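Local atomic coordinates of dimethyl-sulfide monooxygenase (Hyphomicrobium sulfonivorans, PDB entry 6AK1), a protein that oxidises dimethyl sulfide to methanethiol and formaldehyde with NADH and oxygen, as the FMN-dependent large subunit of a two-component monooxygenase. Residues A[82-87]-A[116-121]. Sequence-based numbering, arbitrary orientation.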
loop_
_atom_site.group_PDB
_atom_site.type_symbol
_atom_site.label_atom_id
_atom_site.label_comp_id
_atom_site.label_asym_id
_atom_site.label_seq_id
_atom_site.Cartn_x
_atom_site.Cartn_y
_atom_site.Cartn_z
ATOM N N VAL A 82 -15.933 -3.641 4.809
ATOM C CA VAL A 82 -14.610 -3.854 4.234
ATOM C C VAL A 82 -14.260 -5.333 4.380
ATOM O O VAL A 82 -14.360 -5.897 5.475
ATOM C CB VAL A 82 -13.547 -2.949 4.887
ATOM C CG1 VAL A 82 -13.587 -3.089 6.383
ATOM C CG2 VAL A 82 -12.137 -3.267 4.347
ATOM N N ASN A 83 -13.899 -5.971 3.270
ATOM C CA ASN A 83 -13.514 -7.372 3.283
ATOM C C ASN A 83 -11.993 -7.527 3.358
ATOM O O ASN A 83 -11.226 -6.582 3.149
ATOM C CB ASN A 83 -14.068 -8.092 2.051
ATOM C CG ASN A 83 -15.536 -8.447 2.205
ATOM O OD1 ASN A 83 -16.148 -8.152 3.233
ATOM N ND2 ASN A 83 -16.108 -9.081 1.182
ATOM N N ASP A 84 -11.575 -8.737 3.686
ATOM C CA ASP A 84 -10.167 -9.102 3.786
ATOM C C ASP A 84 -9.491 -8.971 2.424
ATOM O O ASP A 84 -9.938 -9.600 1.456
ATOM C CB ASP A 84 -10.102 -10.532 4.332
ATOM C CG ASP A 84 -8.737 -11.187 4.192
ATOM O OD1 ASP A 84 -7.685 -10.505 4.161
ATOM O OD2 ASP A 84 -8.729 -12.439 4.134
ATOM N N PRO A 85 -8.435 -8.160 2.298
ATOM C CA PRO A 85 -7.820 -7.934 0.979
ATOM C C PRO A 85 -7.017 -9.106 0.451
ATOM O O PRO A 85 -6.599 -9.049 -0.718
ATOM C CB PRO A 85 -6.902 -6.726 1.225
ATOM C CG PRO A 85 -6.479 -6.904 2.647
ATOM C CD PRO A 85 -7.745 -7.405 3.358
ATOM N N PHE A 86 -6.742 -10.133 1.269
ATOM C CA PHE A 86 -6.124 -11.353 0.757
ATOM C C PHE A 86 -7.094 -12.167 -0.083
ATOM O O PHE A 86 -6.663 -13.052 -0.828
ATOM C CB PHE A 86 -5.620 -12.233 1.908
ATOM C CG PHE A 86 -4.380 -11.717 2.594
ATOM C CD1 PHE A 86 -4.431 -10.594 3.407
ATOM C CD2 PHE A 86 -3.169 -12.394 2.469
ATOM C CE1 PHE A 86 -3.284 -10.130 4.066
ATOM C CE2 PHE A 86 -2.022 -11.940 3.128
ATOM C CZ PHE A 86 -2.081 -10.801 3.925
ATOM N N GLY A 87 -8.393 -11.872 0.015
ATOM C CA GLY A 87 -9.398 -12.805 -0.465
ATOM C C GLY A 87 -9.334 -13.091 -1.955
ATOM O O GLY A 87 -9.442 -14.245 -2.373
ATOM N N ALA A 116 3.669 -14.297 8.333
ATOM C CA ALA A 116 4.742 -14.766 7.463
ATOM C C ALA A 116 4.267 -15.875 6.534
ATOM O O ALA A 116 4.614 -15.892 5.344
ATOM C CB ALA A 116 5.920 -15.253 8.312
ATOM N N ARG A 117 3.472 -16.814 7.056
ATOM C CA ARG A 117 2.981 -17.910 6.222
ATOM C C ARG A 117 1.943 -17.415 5.222
ATOM O O ARG A 117 1.942 -17.844 4.063
ATOM C CB ARG A 117 2.393 -19.036 7.083
ATOM C CG ARG A 117 1.970 -20.256 6.268
ATOM C CD ARG A 117 1.359 -21.382 7.123
ATOM N NE ARG A 117 -0.002 -21.064 7.541
ATOM C CZ ARG A 117 -0.984 -21.956 7.626
ATOM N NH1 ARG A 117 -0.750 -23.226 7.321
ATOM N NH2 ARG A 117 -2.202 -21.578 8.009
ATOM N N ARG A 118 1.057 -16.511 5.645
ATOM C CA ARG A 118 0.033 -16.033 4.723
ATOM C C ARG A 118 0.652 -15.267 3.563
ATOM O O ARG A 118 0.196 -15.390 2.426
ATOM C CB ARG A 118 -0.986 -15.165 5.464
ATOM C CG ARG A 118 -1.711 -15.891 6.589
ATOM C CD ARG A 118 -2.618 -14.941 7.378
ATOM N NE ARG A 118 -3.684 -14.430 6.550
ATOM C CZ ARG A 118 -4.051 -13.156 6.458
ATOM N NH1 ARG A 118 -3.467 -12.208 7.182
ATOM N NH2 ARG A 118 -5.048 -12.846 5.646
ATOM N N LEU A 119 1.695 -14.470 3.830
ATOM C CA LEU A 119 2.341 -13.726 2.752
ATOM C C LEU A 119 3.219 -14.631 1.892
ATOM O O LEU A 119 3.226 -14.486 0.667
ATOM C CB LEU A 119 3.158 -12.563 3.325
ATOM C CG LEU A 119 2.303 -11.404 3.874
ATOM C CD1 LEU A 119 3.124 -10.498 4.750
ATOM C CD2 LEU A 119 1.666 -10.628 2.728
ATOM N N SER A 120 3.959 -15.564 2.513
ATOM C CA SER A 120 4.719 -16.553 1.747
ATOM C C SER A 120 3.808 -17.331 0.820
ATOM O O SER A 120 4.166 -17.588 -0.335
ATOM C CB SER A 120 5.439 -17.549 2.667
ATOM O OG SER A 120 6.595 -17.008 3.259
ATOM N N THR A 121 2.633 -17.734 1.322
ATOM C CA THR A 121 1.676 -18.475 0.498
ATOM C C THR A 121 1.285 -17.681 -0.744
ATOM O O THR A 121 1.217 -18.238 -1.843
ATOM C CB THR A 121 0.434 -18.838 1.324
ATOM O OG1 THR A 121 0.816 -19.719 2.383
ATOM C CG2 THR A 121 -0.622 -19.515 0.463
HETATM O O HOH W 1 -6.238 -9.742 6.108
HETATM O O HOH W 2 -7.432 -14.744 4.432
#
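R118 lays its guanidinium over one face of the F86 ring, a cation-pi contact: CZ of R118 stands 3.8 Å from the F86 ring centroid, only 5° off the ring normal. The guanidinium plane is tilted 35° from the ring plane, and NH2 of R118 dips closest, 3.2 Å from CD1 of F86. A bend at chi3 (65°) brings the guanidinium over the ring.

Apolar contact adds to this: CD2 of L119 meets CE2 of F86 obliquely at 3.9 Å, while V103 and A105 of strand 100-106 and L115 and L122 of helix 112-126 also touch the phenylalanine.

The stronger ionic partner of R118 is E110, whose OE2 forms a salt bridge with NH1. OD1 of D84 lies at the guanidinium edge, 3.8 Å from NH2 of R118, a long salt bridge supplemented by two waters, one on each carboxylate oxygen; the link through OD1 is weak at its arginine end. OD1 also accepts from N of F86 at 3.1 Å, closing an Asx turn.

Replacing F86 with an alanine would probably leave the R118 guanidinium without its aromatic platform and open a gap beside L119.

Within this TIM-barrel, luciferase-like fold, the D84 and F86 side chains lie about 6 and 7 Å from those of D58 and T104, probable FMN ligands. The 82-87 loop joins helix 112-126 largely through the cation-pi contact, probably electrostatic in good part; the D84-R118 attraction is likely secondary.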